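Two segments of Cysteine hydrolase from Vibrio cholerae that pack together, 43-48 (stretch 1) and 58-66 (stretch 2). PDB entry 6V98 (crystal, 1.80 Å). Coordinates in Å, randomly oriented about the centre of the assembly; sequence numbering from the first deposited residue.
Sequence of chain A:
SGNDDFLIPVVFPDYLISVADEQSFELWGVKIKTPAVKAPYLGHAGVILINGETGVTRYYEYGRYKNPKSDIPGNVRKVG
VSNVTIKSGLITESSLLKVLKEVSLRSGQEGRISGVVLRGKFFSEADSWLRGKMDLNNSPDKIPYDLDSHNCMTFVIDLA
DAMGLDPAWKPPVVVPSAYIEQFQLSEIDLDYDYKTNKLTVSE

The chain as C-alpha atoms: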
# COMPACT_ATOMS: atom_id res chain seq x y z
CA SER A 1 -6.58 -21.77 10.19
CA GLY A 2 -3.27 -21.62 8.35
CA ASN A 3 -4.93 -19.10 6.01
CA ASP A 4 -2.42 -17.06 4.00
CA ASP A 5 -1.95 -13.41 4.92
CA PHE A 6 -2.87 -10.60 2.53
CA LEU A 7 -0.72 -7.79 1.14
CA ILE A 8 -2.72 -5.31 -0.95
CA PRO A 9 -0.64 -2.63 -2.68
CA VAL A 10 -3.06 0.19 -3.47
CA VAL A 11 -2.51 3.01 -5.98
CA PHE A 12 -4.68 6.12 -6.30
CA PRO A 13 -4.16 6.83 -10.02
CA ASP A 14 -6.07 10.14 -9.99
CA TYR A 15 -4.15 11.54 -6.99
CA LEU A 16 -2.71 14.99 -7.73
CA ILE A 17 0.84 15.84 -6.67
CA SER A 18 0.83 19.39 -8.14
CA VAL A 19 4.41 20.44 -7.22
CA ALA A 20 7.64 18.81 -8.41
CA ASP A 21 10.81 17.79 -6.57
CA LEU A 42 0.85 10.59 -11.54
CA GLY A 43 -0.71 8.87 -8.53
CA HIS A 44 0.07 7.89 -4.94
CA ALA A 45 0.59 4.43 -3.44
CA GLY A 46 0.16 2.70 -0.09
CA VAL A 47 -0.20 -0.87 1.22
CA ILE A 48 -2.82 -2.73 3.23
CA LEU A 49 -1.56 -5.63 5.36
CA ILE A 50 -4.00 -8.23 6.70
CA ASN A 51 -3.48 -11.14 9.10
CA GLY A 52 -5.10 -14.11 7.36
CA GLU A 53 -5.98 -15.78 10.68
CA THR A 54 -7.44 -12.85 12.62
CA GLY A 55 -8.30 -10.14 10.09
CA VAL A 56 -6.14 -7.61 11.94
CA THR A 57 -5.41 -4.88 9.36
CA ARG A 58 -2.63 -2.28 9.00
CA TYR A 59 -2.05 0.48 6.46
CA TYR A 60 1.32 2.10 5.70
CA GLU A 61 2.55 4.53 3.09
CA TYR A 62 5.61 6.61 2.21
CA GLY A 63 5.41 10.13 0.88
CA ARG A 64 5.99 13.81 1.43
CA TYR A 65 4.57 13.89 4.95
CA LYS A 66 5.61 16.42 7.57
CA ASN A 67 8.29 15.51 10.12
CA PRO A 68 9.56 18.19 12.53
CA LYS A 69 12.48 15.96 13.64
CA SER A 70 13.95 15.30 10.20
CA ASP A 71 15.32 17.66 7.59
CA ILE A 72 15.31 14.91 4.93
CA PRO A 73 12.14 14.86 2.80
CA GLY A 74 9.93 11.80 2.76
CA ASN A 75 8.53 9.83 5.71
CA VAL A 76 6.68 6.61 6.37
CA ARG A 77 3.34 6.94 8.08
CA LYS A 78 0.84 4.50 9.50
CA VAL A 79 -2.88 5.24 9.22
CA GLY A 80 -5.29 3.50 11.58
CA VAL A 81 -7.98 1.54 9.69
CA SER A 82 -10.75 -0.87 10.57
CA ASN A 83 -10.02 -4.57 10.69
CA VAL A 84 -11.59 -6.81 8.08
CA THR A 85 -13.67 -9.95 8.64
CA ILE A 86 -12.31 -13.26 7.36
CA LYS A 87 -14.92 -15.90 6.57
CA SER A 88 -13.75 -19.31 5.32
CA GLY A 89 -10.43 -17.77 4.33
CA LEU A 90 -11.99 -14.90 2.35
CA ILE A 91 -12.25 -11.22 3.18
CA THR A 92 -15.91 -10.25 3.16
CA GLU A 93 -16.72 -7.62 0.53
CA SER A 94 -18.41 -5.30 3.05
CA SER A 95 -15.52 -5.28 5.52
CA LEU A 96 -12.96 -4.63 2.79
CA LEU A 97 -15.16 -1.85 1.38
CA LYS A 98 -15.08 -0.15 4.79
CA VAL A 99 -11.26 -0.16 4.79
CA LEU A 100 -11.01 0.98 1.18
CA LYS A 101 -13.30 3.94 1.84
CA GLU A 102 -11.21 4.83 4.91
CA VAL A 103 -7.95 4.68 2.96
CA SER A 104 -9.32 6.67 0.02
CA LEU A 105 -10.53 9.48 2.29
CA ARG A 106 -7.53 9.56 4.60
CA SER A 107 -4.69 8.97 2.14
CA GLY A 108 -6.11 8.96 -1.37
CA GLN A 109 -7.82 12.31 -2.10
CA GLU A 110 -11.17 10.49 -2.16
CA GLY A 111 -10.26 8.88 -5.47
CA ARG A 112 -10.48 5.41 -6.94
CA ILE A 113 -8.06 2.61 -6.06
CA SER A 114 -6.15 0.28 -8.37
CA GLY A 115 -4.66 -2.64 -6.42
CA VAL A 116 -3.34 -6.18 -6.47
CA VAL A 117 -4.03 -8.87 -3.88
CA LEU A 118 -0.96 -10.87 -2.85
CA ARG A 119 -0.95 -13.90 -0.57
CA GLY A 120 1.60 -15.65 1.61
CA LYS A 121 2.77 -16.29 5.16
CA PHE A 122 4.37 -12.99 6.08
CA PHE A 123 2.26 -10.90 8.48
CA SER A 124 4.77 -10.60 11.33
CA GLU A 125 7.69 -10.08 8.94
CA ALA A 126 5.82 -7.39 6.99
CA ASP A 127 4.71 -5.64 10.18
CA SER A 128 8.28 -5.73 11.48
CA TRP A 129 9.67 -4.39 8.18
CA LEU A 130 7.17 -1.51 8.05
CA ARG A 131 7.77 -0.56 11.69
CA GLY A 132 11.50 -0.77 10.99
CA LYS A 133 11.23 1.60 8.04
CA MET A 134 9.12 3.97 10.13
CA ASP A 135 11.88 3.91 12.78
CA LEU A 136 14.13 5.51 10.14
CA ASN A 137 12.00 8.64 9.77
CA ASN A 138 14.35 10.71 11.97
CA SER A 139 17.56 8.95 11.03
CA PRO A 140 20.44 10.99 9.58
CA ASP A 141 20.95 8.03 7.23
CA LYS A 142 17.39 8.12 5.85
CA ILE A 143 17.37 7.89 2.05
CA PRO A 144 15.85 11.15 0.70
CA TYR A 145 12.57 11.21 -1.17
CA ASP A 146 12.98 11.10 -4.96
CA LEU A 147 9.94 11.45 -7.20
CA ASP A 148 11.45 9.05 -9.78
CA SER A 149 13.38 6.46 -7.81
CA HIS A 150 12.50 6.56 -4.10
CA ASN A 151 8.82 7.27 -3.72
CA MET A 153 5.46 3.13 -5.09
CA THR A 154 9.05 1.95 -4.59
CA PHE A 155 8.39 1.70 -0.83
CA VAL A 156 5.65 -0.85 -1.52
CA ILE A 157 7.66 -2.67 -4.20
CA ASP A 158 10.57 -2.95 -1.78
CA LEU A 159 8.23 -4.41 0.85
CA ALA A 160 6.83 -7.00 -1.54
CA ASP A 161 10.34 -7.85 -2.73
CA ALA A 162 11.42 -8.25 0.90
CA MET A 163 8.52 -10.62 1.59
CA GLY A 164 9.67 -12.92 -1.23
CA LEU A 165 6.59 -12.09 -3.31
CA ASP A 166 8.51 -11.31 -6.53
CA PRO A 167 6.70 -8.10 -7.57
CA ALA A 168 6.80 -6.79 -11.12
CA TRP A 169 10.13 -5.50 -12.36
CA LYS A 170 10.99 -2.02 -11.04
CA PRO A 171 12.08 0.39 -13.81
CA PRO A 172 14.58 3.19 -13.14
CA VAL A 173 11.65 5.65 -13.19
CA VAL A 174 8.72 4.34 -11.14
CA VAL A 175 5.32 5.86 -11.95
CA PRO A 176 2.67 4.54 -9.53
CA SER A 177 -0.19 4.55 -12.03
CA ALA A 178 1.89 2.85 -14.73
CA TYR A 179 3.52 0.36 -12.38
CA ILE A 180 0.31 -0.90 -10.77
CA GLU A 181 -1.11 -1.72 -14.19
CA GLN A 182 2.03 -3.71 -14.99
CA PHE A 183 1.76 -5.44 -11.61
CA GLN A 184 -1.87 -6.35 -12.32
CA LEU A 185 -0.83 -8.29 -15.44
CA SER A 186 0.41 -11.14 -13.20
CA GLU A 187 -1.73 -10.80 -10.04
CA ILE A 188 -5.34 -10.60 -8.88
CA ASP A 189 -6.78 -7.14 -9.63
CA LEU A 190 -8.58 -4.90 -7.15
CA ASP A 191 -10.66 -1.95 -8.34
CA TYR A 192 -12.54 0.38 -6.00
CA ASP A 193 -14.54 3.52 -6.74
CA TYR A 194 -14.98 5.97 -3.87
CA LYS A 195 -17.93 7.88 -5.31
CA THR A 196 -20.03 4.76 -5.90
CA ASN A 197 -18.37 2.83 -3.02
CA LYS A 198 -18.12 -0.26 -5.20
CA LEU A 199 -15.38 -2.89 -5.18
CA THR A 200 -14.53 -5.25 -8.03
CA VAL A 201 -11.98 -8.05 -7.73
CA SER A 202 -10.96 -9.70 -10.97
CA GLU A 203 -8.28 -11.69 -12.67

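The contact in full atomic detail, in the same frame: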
# COMPACT_ATOMS: atom_id res chain seq x y z
N GLY A 43 -0.19 9.85 -9.46
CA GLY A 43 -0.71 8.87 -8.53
C GLY A 43 0.09 8.79 -7.24
O GLY A 43 1.24 9.22 -7.15
N HIS A 44 -0.54 8.18 -6.24
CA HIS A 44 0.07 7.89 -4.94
C HIS A 44 -0.16 6.42 -4.62
O HIS A 44 -1.07 5.78 -5.16
CB HIS A 44 -0.50 8.80 -3.85
CG HIS A 44 -0.05 8.46 -2.46
ND1 HIS A 44 1.28 8.43 -2.09
CD2 HIS A 44 -0.76 8.15 -1.35
CE1 HIS A 44 1.37 8.11 -0.81
NE2 HIS A 44 0.15 7.93 -0.34
N ALA A 45 0.67 5.86 -3.74
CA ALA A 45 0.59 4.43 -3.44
C ALA A 45 0.68 4.21 -1.94
O ALA A 45 1.33 4.99 -1.24
CB ALA A 45 1.70 3.64 -4.15
N GLY A 46 0.03 3.15 -1.47
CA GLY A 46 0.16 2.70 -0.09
C GLY A 46 0.01 1.19 -0.04
O GLY A 46 -0.04 0.57 -1.09
N VAL A 47 -0.06 0.59 1.15
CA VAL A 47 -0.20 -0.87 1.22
C VAL A 47 -1.07 -1.24 2.41
O VAL A 47 -0.88 -0.73 3.52
CB VAL A 47 1.17 -1.59 1.25
CG1 VAL A 47 2.01 -1.16 2.46
CG2 VAL A 47 0.99 -3.11 1.18
N ILE A 48 -2.02 -2.13 2.18
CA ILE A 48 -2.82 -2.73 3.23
C ILE A 48 -2.22 -4.08 3.58
O ILE A 48 -1.89 -4.87 2.68
CB ILE A 48 -4.28 -2.91 2.79
CG1 ILE A 48 -4.88 -1.55 2.44
CG2 ILE A 48 -5.07 -3.60 3.89
CD1 ILE A 48 -6.30 -1.63 1.83
N ARG A 58 -3.50 -3.45 8.90
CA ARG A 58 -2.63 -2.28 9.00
C ARG A 58 -2.56 -1.58 7.65
O ARG A 58 -2.71 -2.20 6.60
CB ARG A 58 -1.20 -2.65 9.42
CG ARG A 58 -1.12 -3.53 10.64
CD ARG A 58 -1.50 -2.73 11.86
NE ARG A 58 -1.26 -3.48 13.09
CZ ARG A 58 -2.20 -3.77 13.98
NH1 ARG A 58 -3.46 -3.36 13.80
NH2 ARG A 58 -1.89 -4.46 15.07
N TYR A 59 -2.29 -0.28 7.68
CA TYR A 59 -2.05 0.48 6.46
C TYR A 59 -0.83 1.36 6.65
O TYR A 59 -0.72 2.06 7.67
CB TYR A 59 -3.28 1.33 6.07
CG TYR A 59 -3.02 2.19 4.86
CD1 TYR A 59 -2.56 3.50 4.99
CD2 TYR A 59 -3.21 1.70 3.57
CE1 TYR A 59 -2.29 4.29 3.88
CE2 TYR A 59 -2.94 2.47 2.46
CZ TYR A 59 -2.48 3.76 2.62
OH TYR A 59 -2.23 4.55 1.52
N TYR A 60 0.10 1.30 5.70
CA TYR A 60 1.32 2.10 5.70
C TYR A 60 1.51 2.74 4.35
O TYR A 60 1.08 2.21 3.32
CB TYR A 60 2.56 1.24 6.02
CG TYR A 60 2.74 0.90 7.48
CD1 TYR A 60 2.02 -0.12 8.09
CD2 TYR A 60 3.66 1.61 8.24
CE1 TYR A 60 2.21 -0.43 9.45
CE2 TYR A 60 3.87 1.32 9.58
CZ TYR A 60 3.15 0.31 10.18
OH TYR A 60 3.40 0.06 11.52
N GLU A 61 2.19 3.89 4.34
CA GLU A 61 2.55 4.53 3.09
C GLU A 61 3.79 5.40 3.32
O GLU A 61 4.13 5.73 4.45
CB GLU A 61 1.39 5.38 2.54
CG GLU A 61 0.99 6.50 3.48
CD GLU A 61 -0.40 7.03 3.19
OE1 GLU A 61 -0.85 6.89 2.04
OE2 GLU A 61 -1.02 7.59 4.12
N TYR A 62 4.42 5.77 2.21
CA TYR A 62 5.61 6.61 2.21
C TYR A 62 5.37 7.78 1.28
O TYR A 62 4.88 7.60 0.16
CB TYR A 62 6.82 5.82 1.76
CG TYR A 62 8.06 6.64 1.56
CD1 TYR A 62 8.79 7.12 2.64
CD2 TYR A 62 8.52 6.94 0.28
CE1 TYR A 62 9.96 7.86 2.45
CE2 TYR A 62 9.67 7.70 0.08
CZ TYR A 62 10.37 8.15 1.18
OH TYR A 62 11.51 8.88 1.00
N GLY A 63 5.71 8.99 1.71
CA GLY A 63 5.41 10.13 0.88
C GLY A 63 5.91 11.40 1.52
O GLY A 63 6.64 11.37 2.51
N ARG A 64 5.50 12.53 0.95
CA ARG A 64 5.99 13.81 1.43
C ARG A 64 5.09 14.28 2.59
O ARG A 64 4.27 15.18 2.48
CB ARG A 64 6.07 14.81 0.29
CG ARG A 64 7.34 14.58 -0.53
CD ARG A 64 7.60 15.68 -1.54
NE ARG A 64 6.63 15.65 -2.63
CZ ARG A 64 6.75 16.35 -3.75
NH1 ARG A 64 7.80 17.15 -3.93
NH2 ARG A 64 5.82 16.26 -4.69
N TYR A 65 5.27 13.59 3.71
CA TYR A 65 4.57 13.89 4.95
C TYR A 65 5.48 14.66 5.89
O TYR A 65 6.70 14.47 5.91
CB TYR A 65 4.09 12.60 5.62
CG TYR A 65 3.23 11.79 4.70
CD1 TYR A 65 1.92 12.17 4.42
CD2 TYR A 65 3.72 10.63 4.10
CE1 TYR A 65 1.13 11.43 3.57
CE2 TYR A 65 2.93 9.88 3.24
CZ TYR A 65 1.64 10.29 2.98
OH TYR A 65 0.83 9.56 2.13
N LYS A 66 4.87 15.54 6.68
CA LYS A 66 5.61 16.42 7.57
C LYS A 66 6.34 15.63 8.64
O LYS A 66 5.85 14.62 9.14
CB LYS A 66 4.64 17.40 8.24
CG LYS A 66 4.45 18.70 7.50
CD LYS A 66 4.42 19.85 8.51
CE LYS A 66 3.27 20.79 8.25
NZ LYS A 66 3.16 21.80 9.34
O HOH W 1 3.67 4.16 -0.10

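His 44, Tyr 59 and Val 47 cover the most surface where strand 44-48 runs antiparallel to strand 58-63. His 44, in a t rotamer, has its CA-to-CB bond pointing toward the second strand, and its NE2 donates a hydrogen bond to Glu 61 OE1 (2.8 Å) that lies near the ring plane. The carboxylate atom is shared: Tyr 59 OH also donates to Glu 61 OE1 at 2.8 Å. Tyr 65 brings its hydroxyl to the same site from the loop beyond the strand, with OH 3.0 Å from His 44 NE2.

The phenol of Tyr 59 reaches this cluster by passing over Gly 46, whose CA lies 3.4 Å from Tyr 59 OH. A CB at Gly 46 would clash with that hydroxyl, so the absence of a side chain leaves room for it. The Tyr 59 ring edge packs against Ile 48, with CD2 3.8 Å from Ile 48 CG1.

Val 47 pairs with Tyr 60 through two backbone hydrogen bonds, Val 47 N to Tyr 60 O (2.9 Å) and Tyr 60 N to Val 47 O (3.1 Å). Their side chains share the opposite face of the sheet from Ile 48 and Tyr 59. Further along, direct pairing gives way to a water that donates to Ala 45 O (2.7 Å) and accepts from Tyr 62 N (2.9 Å).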